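Local structure of fructokinase (Xylella fastidiosa Temecula1, 3LJS) at residues Pro248-Gln253 against Ala299-Ala304; Asp16-Pro21 against Val307-Ala312; Val83-Ala88 against Asp114-Val119. The protein probably phosphorylates fructose at the expense of ATP, as a fructokinase of the PfkB (ribokinase-like) family of carbohydrate kinases. All blocks are in the same frame, centred on the assembly; numbering follows the deposited sequence.

Contact 1 (Pro248-Gln253 against Ala299-Ala304)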
loop_
_atom_site.group_PDB
_atom_site.type_symbol
_atom_site.label_atom_id
_atom_site.label_comp_id
_atom_site.label_asym_id
_atom_site.label_seq_id
_atom_site.Cartn_x
_atom_site.Cartn_y
_atom_site.Cartn_z
ATOM N N PRO B 248 5.077 -21.011 33.151
ATOM C CA PRO B 248 5.865 -22.127 32.607
ATOM C C PRO B 248 6.073 -21.899 31.110
ATOM O O PRO B 248 5.150 -21.471 30.420
ATOM C CB PRO B 248 4.979 -23.344 32.880
ATOM C CG PRO B 248 4.182 -22.927 34.088
ATOM C CD PRO B 248 3.830 -21.497 33.763
ATOM N N THR B 249 7.273 -22.178 30.607
ATOM C CA THR B 249 7.550 -21.981 29.185
ATOM C C THR B 249 7.791 -23.306 28.459
ATOM O O THR B 249 7.888 -24.362 29.089
ATOM C CB THR B 249 8.783 -21.074 28.974
ATOM O OG1 THR B 249 9.107 -20.408 30.200
ATOM C CG2 THR B 249 8.492 -20.028 27.911
ATOM N N PHE B 250 7.888 -23.240 27.134
ATOM C CA PHE B 250 8.119 -24.430 26.320
ATOM C C PHE B 250 9.214 -24.214 25.278
ATOM O O PHE B 250 9.381 -23.113 24.752
ATOM C CB PHE B 250 6.820 -24.849 25.631
ATOM C CG PHE B 250 5.784 -25.386 26.576
ATOM C CD1 PHE B 250 5.817 -26.717 26.980
ATOM C CD2 PHE B 250 4.797 -24.553 27.092
ATOM C CE1 PHE B 250 4.882 -27.212 27.886
ATOM C CE2 PHE B 250 3.854 -25.034 28.000
ATOM C CZ PHE B 250 3.896 -26.366 28.398
ATOM N N ARG B 251 9.956 -25.282 24.995
ATOM C CA ARG B 251 11.043 -25.258 24.019
ATOM C C ARG B 251 10.672 -26.120 22.810
ATOM O O ARG B 251 10.779 -27.343 22.860
ATOM C CB ARG B 251 12.340 -25.766 24.679
ATOM C CG ARG B 251 12.197 -27.057 25.510
ATOM C CD ARG B 251 12.501 -28.312 24.690
ATOM N NE ARG B 251 12.124 -29.553 25.369
ATOM C CZ ARG B 251 12.793 -30.103 26.381
ATOM N NH1 ARG B 251 13.894 -29.527 26.848
ATOM N NH2 ARG B 251 12.362 -31.235 26.924
ATOM N N VAL B 252 10.234 -25.486 21.726
ATOM C CA VAL B 252 9.835 -26.236 20.534
ATOM C C VAL B 252 10.482 -25.752 19.228
ATOM O O VAL B 252 9.944 -25.971 18.143
ATOM C CB VAL B 252 8.283 -26.229 20.385
ATOM C CG1 VAL B 252 7.844 -27.132 19.237
ATOM C CG2 VAL B 252 7.642 -26.702 21.679
ATOM N N GLN B 253 11.639 -25.100 19.328
ATOM C CA GLN B 253 12.343 -24.614 18.139
ATOM C C GLN B 253 11.548 -23.555 17.379
ATOM O O GLN B 253 10.376 -23.757 17.055
ATOM C CB GLN B 253 12.650 -25.794 17.205
ATOM C CG GLN B 253 13.159 -25.416 15.817
ATOM C CD GLN B 253 14.565 -24.844 15.832
ATOM O OE1 GLN B 253 14.820 -23.798 16.430
ATOM N NE2 GLN B 253 15.488 -25.533 15.168
ATOM N N ALA B 299 -1.497 -21.254 27.848
ATOM C CA ALA B 299 -1.245 -20.127 26.949
ATOM C C ALA B 299 0.163 -20.203 26.353
ATOM O O ALA B 299 0.357 -19.952 25.156
ATOM C CB ALA B 299 -1.430 -18.814 27.702
ATOM N N ALA B 300 1.141 -20.552 27.184
ATOM C CA ALA B 300 2.525 -20.662 26.725
ATOM C C ALA B 300 2.649 -21.786 25.697
ATOM O O ALA B 300 3.401 -21.671 24.724
ATOM C CB ALA B 300 3.450 -20.926 27.906
ATOM N N ALA B 301 1.910 -22.871 25.911
ATOM C CA ALA B 301 1.953 -24.000 24.985
ATOM C C ALA B 301 1.415 -23.590 23.620
ATOM O O ALA B 301 1.956 -23.987 22.593
ATOM C CB ALA B 301 1.148 -25.172 25.541
ATOM N N VAL B 302 0.346 -22.796 23.610
ATOM C CA VAL B 302 -0.235 -22.319 22.357
ATOM C C VAL B 302 0.798 -21.446 21.625
ATOM O O VAL B 302 1.028 -21.597 20.420
ATOM C CB VAL B 302 -1.516 -21.472 22.617
ATOM C CG1 VAL B 302 -2.048 -20.904 21.296
ATOM C CG2 VAL B 302 -2.590 -22.335 23.286
ATOM N N GLY B 303 1.421 -20.534 22.367
ATOM C CA GLY B 303 2.416 -19.655 21.779
ATOM C C GLY B 303 3.603 -20.417 21.225
ATOM O O GLY B 303 4.159 -20.050 20.192
ATOM N N ALA B 304 3.990 -21.488 21.908
ATOM C CA ALA B 304 5.125 -22.293 21.478
ATOM C C ALA B 304 4.840 -23.089 20.206
ATOM O O ALA B 304 5.749 -23.345 19.412
ATOM C CB ALA B 304 5.548 -23.240 22.608
#

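Contact 2 (Asp16-Pro21 against Val307-Ala312)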
loop_
_atom_site.group_PDB
_atom_site.type_symbol
_atom_site.label_atom_id
_atom_site.label_comp_id
_atom_site.label_asym_id
_atom_site.label_seq_id
_atom_site.Cartn_x
_atom_site.Cartn_y
_atom_site.Cartn_z
ATOM N N ASP B 16 -0.143 -8.474 5.897
ATOM C CA ASP B 16 1.295 -8.435 6.122
ATOM C C ASP B 16 1.869 -8.878 4.780
ATOM O O ASP B 16 1.582 -9.988 4.323
ATOM C CB ASP B 16 1.741 -9.432 7.203
ATOM C CG ASP B 16 1.327 -9.018 8.609
ATOM O OD1 ASP B 16 1.434 -7.823 8.944
ATOM O OD2 ASP B 16 0.916 -9.901 9.390
HETATM N N MSE B 17 2.648 -8.008 4.140
HETATM C CA MSE B 17 3.267 -8.328 2.854
HETATM C C MSE B 17 4.726 -8.684 3.118
HETATM O O MSE B 17 5.556 -7.808 3.364
HETATM C CB MSE B 17 3.173 -7.132 1.903
HETATM C CG MSE B 17 1.777 -6.864 1.377
HETATM SE SE MSE B 17 1.178 -8.201 0.106
HETATM C CE MSE B 17 1.872 -7.395 -1.494
ATOM N N LEU B 18 5.019 -9.981 3.062
ATOM C CA LEU B 18 6.350 -10.510 3.341
ATOM C C LEU B 18 7.306 -10.491 2.158
ATOM O O LEU B 18 7.161 -11.266 1.217
ATOM C CB LEU B 18 6.219 -11.942 3.873
ATOM C CG LEU B 18 5.773 -12.156 5.326
ATOM C CD1 LEU B 18 4.684 -11.184 5.722
ATOM C CD2 LEU B 18 5.304 -13.596 5.493
ATOM N N ALA B 19 8.295 -9.607 2.219
ATOM C CA ALA B 19 9.279 -9.492 1.151
ATOM C C ALA B 19 10.157 -10.735 1.127
ATOM O O ALA B 19 10.730 -11.112 2.149
ATOM C CB ALA B 19 10.143 -8.251 1.360
ATOM N N GLN B 20 10.253 -11.368 -0.037
ATOM C CA GLN B 20 11.075 -12.561 -0.190
ATOM C C GLN B 20 12.459 -12.177 -0.695
ATOM O O GLN B 20 12.620 -11.179 -1.398
ATOM C CB GLN B 20 10.433 -13.538 -1.178
ATOM C CG GLN B 20 9.079 -14.067 -0.748
ATOM C CD GLN B 20 9.060 -14.486 0.705
ATOM O OE1 GLN B 20 8.830 -13.666 1.595
ATOM N NE2 GLN B 20 9.317 -15.765 0.957
ATOM N N PRO B 21 13.480 -12.972 -0.342
ATOM C CA PRO B 21 14.851 -12.690 -0.775
ATOM C C PRO B 21 14.957 -12.703 -2.295
ATOM O O PRO B 21 14.173 -13.368 -2.976
ATOM C CB PRO B 21 15.653 -13.821 -0.139
ATOM C CG PRO B 21 14.847 -14.167 1.084
ATOM C CD PRO B 21 13.443 -14.148 0.541
ATOM N N VAL B 307 3.081 -21.113 14.490
ATOM C CA VAL B 307 4.158 -20.951 13.520
ATOM C C VAL B 307 4.115 -19.571 12.871
ATOM O O VAL B 307 3.062 -19.125 12.418
ATOM C CB VAL B 307 4.072 -22.016 12.410
ATOM C CG1 VAL B 307 5.140 -21.753 11.352
ATOM C CG2 VAL B 307 4.238 -23.405 13.014
ATOM N N THR B 308 5.265 -18.905 12.829
ATOM C CA THR B 308 5.371 -17.576 12.233
ATOM C C THR B 308 6.423 -17.533 11.130
ATOM O O THR B 308 7.369 -18.327 11.124
ATOM C CB THR B 308 5.755 -16.517 13.287
ATOM O OG1 THR B 308 6.955 -16.925 13.958
ATOM C CG2 THR B 308 4.637 -16.344 14.305
ATOM N N ARG B 309 6.247 -16.599 10.198
ATOM C CA ARG B 309 7.181 -16.404 9.091
ATOM C C ARG B 309 7.386 -14.893 8.966
ATOM O O ARG B 309 6.486 -14.184 8.514
ATOM C CB ARG B 309 6.598 -16.963 7.786
ATOM C CG ARG B 309 7.652 -17.624 6.910
ATOM C CD ARG B 309 7.549 -17.243 5.437
ATOM N NE ARG B 309 6.517 -17.983 4.716
ATOM C CZ ARG B 309 6.657 -18.410 3.463
ATOM N NH1 ARG B 309 7.784 -18.171 2.802
ATOM N NH2 ARG B 309 5.672 -19.068 2.867
ATOM N N GLN B 310 8.559 -14.402 9.364
ATOM C CA GLN B 310 8.840 -12.965 9.323
ATOM C C GLN B 310 7.708 -12.299 10.095
ATOM O O GLN B 310 7.146 -11.294 9.655
ATOM C CB GLN B 310 8.837 -12.444 7.880
ATOM C CG GLN B 310 9.851 -13.102 6.963
ATOM C CD GLN B 310 9.695 -12.666 5.517
ATOM O OE1 GLN B 310 9.934 -11.506 5.171
ATOM N NE2 GLN B 310 9.287 -13.598 4.662
ATOM N N GLY B 311 7.382 -12.856 11.257
ATOM C CA GLY B 311 6.271 -12.320 12.020
ATOM C C GLY B 311 5.082 -12.840 11.238
ATOM O O GLY B 311 5.277 -13.586 10.284
ATOM N N ALA B 312 3.861 -12.476 11.596
ATOM C CA ALA B 312 2.715 -12.983 10.843
ATOM C C ALA B 312 2.602 -14.492 11.028
ATOM O O ALA B 312 3.516 -15.249 10.692
ATOM C CB ALA B 312 2.865 -12.650 9.356
#

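Contact 3 (Val83-Ala88 against Asp114-Val119)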
loop_
_atom_site.group_PDB
_atom_site.type_symbol
_atom_site.label_atom_id
_atom_site.label_comp_id
_atom_site.label_asym_id
_atom_site.label_seq_id
_atom_site.Cartn_x
_atom_site.Cartn_y
_atom_site.Cartn_z
ATOM N N VAL B 83 -17.627 -4.554 9.626
ATOM C CA VAL B 83 -18.276 -3.579 8.754
ATOM C C VAL B 83 -17.288 -3.260 7.641
ATOM O O VAL B 83 -16.087 -3.502 7.786
ATOM C CB VAL B 83 -18.676 -2.286 9.499
ATOM C CG1 VAL B 83 -19.828 -2.581 10.451
ATOM C CG2 VAL B 83 -17.489 -1.720 10.245
ATOM N N ARG B 84 -17.784 -2.723 6.532
ATOM C CA ARG B 84 -16.921 -2.428 5.391
ATOM C C ARG B 84 -16.938 -0.963 4.971
ATOM O O ARG B 84 -17.874 -0.228 5.277
ATOM C CB ARG B 84 -17.344 -3.287 4.190
ATOM C CG ARG B 84 -17.535 -4.774 4.493
ATOM C CD ARG B 84 -16.228 -5.444 4.903
ATOM N NE ARG B 84 -15.321 -5.651 3.778
ATOM C CZ ARG B 84 -15.361 -6.699 2.961
ATOM N NH1 ARG B 84 -16.268 -7.651 3.136
ATOM N NH2 ARG B 84 -14.488 -6.801 1.968
ATOM N N THR B 85 -15.892 -0.548 4.264
ATOM C CA THR B 85 -15.803 0.816 3.770
ATOM C C THR B 85 -14.989 0.906 2.482
ATOM O O THR B 85 -14.041 0.147 2.278
ATOM C CB THR B 85 -15.173 1.759 4.801
ATOM O OG1 THR B 85 -15.144 3.087 4.261
ATOM C CG2 THR B 85 -13.758 1.320 5.138
ATOM N N SER B 86 -15.375 1.841 1.618
ATOM C CA SER B 86 -14.689 2.069 0.350
ATOM C C SER B 86 -13.948 3.394 0.439
ATOM O O SER B 86 -13.305 3.819 -0.519
ATOM C CB SER B 86 -15.700 2.133 -0.800
ATOM O OG SER B 86 -16.400 0.909 -0.938
ATOM N N THR B 87 -14.046 4.040 1.595
ATOM C CA THR B 87 -13.410 5.335 1.826
ATOM C C THR B 87 -11.893 5.238 1.923
ATOM O O THR B 87 -11.179 6.181 1.585
ATOM C CB THR B 87 -13.959 5.985 3.114
ATOM O OG1 THR B 87 -15.363 6.228 2.958
ATOM C CG2 THR B 87 -13.257 7.305 3.402
ATOM N N ALA B 88 -11.404 4.098 2.395
ATOM C CA ALA B 88 -9.973 3.887 2.526
ATOM C C ALA B 88 -9.644 2.429 2.249
ATOM O O ALA B 88 -10.513 1.552 2.314
ATOM C CB ALA B 88 -9.501 4.285 3.925
ATOM N N ASP B 114 -9.445 0.179 8.697
ATOM C CA ASP B 114 -9.661 -0.143 10.110
ATOM C C ASP B 114 -9.752 1.081 11.023
ATOM O O ASP B 114 -10.364 1.021 12.093
ATOM C CB ASP B 114 -8.573 -1.103 10.625
ATOM C CG ASP B 114 -7.253 -0.409 10.893
ATOM O OD1 ASP B 114 -6.431 -0.268 9.956
ATOM O OD2 ASP B 114 -7.032 0.000 12.051
ATOM N N LEU B 115 -9.155 2.189 10.593
ATOM C CA LEU B 115 -9.172 3.431 11.370
ATOM C C LEU B 115 -10.519 4.155 11.325
ATOM O O LEU B 115 -10.754 5.080 12.100
ATOM C CB LEU B 115 -8.105 4.397 10.844
ATOM C CG LEU B 115 -6.690 4.479 11.424
ATOM C CD1 LEU B 115 -6.526 3.577 12.621
ATOM C CD2 LEU B 115 -5.700 4.141 10.335
ATOM N N LEU B 116 -11.400 3.735 10.423
ATOM C CA LEU B 116 -12.693 4.395 10.260
ATOM C C LEU B 116 -13.864 3.786 11.023
ATOM O O LEU B 116 -15.005 4.224 10.869
ATOM C CB LEU B 116 -13.029 4.485 8.768
ATOM C CG LEU B 116 -12.585 5.729 7.978
ATOM C CD1 LEU B 116 -11.430 6.440 8.643
ATOM C CD2 LEU B 116 -12.229 5.305 6.564
ATOM N N PHE B 117 -13.592 2.777 11.843
ATOM C CA PHE B 117 -14.651 2.160 12.635
ATOM C C PHE B 117 -15.099 3.217 13.649
ATOM O O PHE B 117 -14.269 3.863 14.281
ATOM C CB PHE B 117 -14.110 0.932 13.379
ATOM C CG PHE B 117 -15.178 0.093 14.029
ATOM C CD1 PHE B 117 -15.605 -1.095 13.437
ATOM C CD2 PHE B 117 -15.755 0.484 15.237
ATOM C CE1 PHE B 117 -16.591 -1.885 14.040
ATOM C CE2 PHE B 117 -16.743 -0.297 15.847
ATOM C CZ PHE B 117 -17.160 -1.485 15.246
ATOM N N ARG B 118 -16.405 3.406 13.794
ATOM C CA ARG B 118 -16.919 4.389 14.745
ATOM C C ARG B 118 -17.879 3.718 15.717
ATOM O O ARG B 118 -18.358 2.614 15.457
ATOM C CB ARG B 118 -17.612 5.546 14.004
ATOM C CG ARG B 118 -16.638 6.442 13.218
ATOM C CD ARG B 118 -15.628 7.131 14.146
ATOM N NE ARG B 118 -14.601 7.874 13.412
ATOM C CZ ARG B 118 -13.387 7.411 13.117
ATOM N NH1 ARG B 118 -13.009 6.190 13.497
ATOM N NH2 ARG B 118 -12.549 8.168 12.418
ATOM N N VAL B 119 -18.156 4.382 16.835
ATOM C CA VAL B 119 -19.034 3.815 17.854
ATOM C C VAL B 119 -20.357 3.300 17.300
ATOM O O VAL B 119 -20.885 2.295 17.777
ATOM C CB VAL B 119 -19.301 4.834 18.983
ATOM C CG1 VAL B 119 -20.308 4.266 19.973
ATOM C CG2 VAL B 119 -17.992 5.150 19.701
#

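Contact 1 (Pro248-Gln253 against Ala299-Ala304)
The ring of Phe250 takes the methyl of Ala300 at its edge, in the plane of the ring, with CD2 4.0 Å from Ala300 CB. The backbone one residue further along the helix meets the ring obliquely: CD2 is 3.5 Å from Ala301 N, and CE2 comes to 3.7 Å from Ala301 CB. At the root of the side chain, Phe250 CB packs on the methyl of Ala304, CB to CB 3.7 Å, so this one side chain spans a full helical turn between Ala300 and Ala304. Further along, Val252 CG2 lies 4.2 Å from Ala304 CB, although Val252 is poorly ordered.

At the other end, Pro248 O sits 3.1 Å from Ala300 CB. That carbonyl is buried here and has no polar partner in the model. No hydrogen bond crosses, and small alanine side chains let the loop lie close against the helix. Leu325 of helix 319-328 also touches Phe250, as does Arg297, one turn earlier on helix 289-305.

In the ribokinase-like fold this is the loop that leaves edge strand 244-246 of the large sheet and runs toward helix 262-275, here packed on helix 289-305. Thr249 lies about 9 Å, side chain to side chain, from the ATP-binding residues Thr230 and Asp231.

Contact 2 (Asp16-Pro21 against Val307-Ala312)
Leu18 and Gln310 bring two parts of the fold together in a mixed, partly buried contact. Strand 14-19 belongs to the small four-stranded sheet, the lid of PfkB-type kinases, while 307-312 is the first strand of the small hairpin 307-308/313-315, which follows helix 289-305, and the turn after that strand. Leu18 CB lies 3.6 Å from Gln310 NE2, the two side chains crossing obliquely, and CG of Leu18 is 4.0 Å from Gln310 CB. The chain of Gln310 is extended beyond CG (chi2 173°), which carries CD out toward the strand.

Two methyl contacts continue toward the start of the strand segment: Ala312 CB is 4.3 Å from Leu18 CD1 and 3.4 Å from Asp16 OD2. At the far end the side chains of Gln20 and Arg309 cross at about a right angle, amide and guanidinium planes 78° apart, and the two glutamine amide planes are 30° apart. Arg309 N donates to Ala312 O (3.1 Å), closing the turn.

Leu18 is hydrogen-bonded through its backbone to Leu32 of neighbouring strand 30-36. Arg309 also packs on Pro28 of the second subunit, and Met17, a selenomethionine, on Met17 of that subunit.

Gln310 OE1 and Ala19 O, both acceptors, are 3.1 Å apart without a bond. The chemistry is thus divided: Leu18 and the Ala312 methyl supply apolar packing, beside a polar fringe of Gln310 and Arg309.

Contact 3 (Val83-Ala88 against Asp114-Val119)
Leu116 drops its CD2 methyl among Thr87 and Ala88, just beyond strand 82-85, an outermost strand of the large sheet of this ribokinase-like fold. CD2 is 3.9 Å from Thr87 CG2 and equally 3.9 Å from Ala88 CB, and the side chains of Leu116 and Thr87 cross at about a right angle. Beside them, Val83 offers CG2 to Phe117, 3.8 Å from CD1, approaching the ring obliquely. That methyl occupies the crowded position between Val83's backbone N and carbonyl carbon. The CB bond of Phe117 does not point at the strand, yet with CG anti to the backbone N (chi1 -170°) the end of the side chain comes near Val83.

Thr85 helps shape the receiving side. Its OG1 accepts from Thr87 N at 3.0 Å with an N-H...O angle of 160°, an ST turn that bends the chain as it leaves the strand and places Thr87 beside Leu116. Strand 82-85 itself is hydrogen-bonded to strand 53-60, whose Met58 touches Val83, Thr85 and Leu116 and so backs both halves of the contact.

Phe117 is buried, and its ring makes edge-to-face pairs with Phe10, His121 and Phe122. The loop 114-119 is tied by Arg118, whose chain folds back on its own segment. NH1 donates to two backbone carbonyls: Leu115 O at 2.9 Å, and Phe117 O at 2.8 Å, where the nitrogen stands above the carbonyl plane, 52° out of it.

Overall arrangement
Contacts 1 and 3 are surface contacts on opposite sides of the chain's centre, about 36 Å apart between centres, at or just after the two outermost strands of the large sheet, 244-246 and 82-85. Both are apolar and lack cross-segment hydrogen bonds, though one packs on a helix and the other joins a strand and its following turn to a loop. Contact 2 is the more buried and the more polar, ties the lid strand to a hairpin, and borders the second subunit. Helix 289-305 runs from contact 1 into the hairpin of contact 2. Along the chain, contact 2 encloses both others, with contact 3 closing before contact 1 opens.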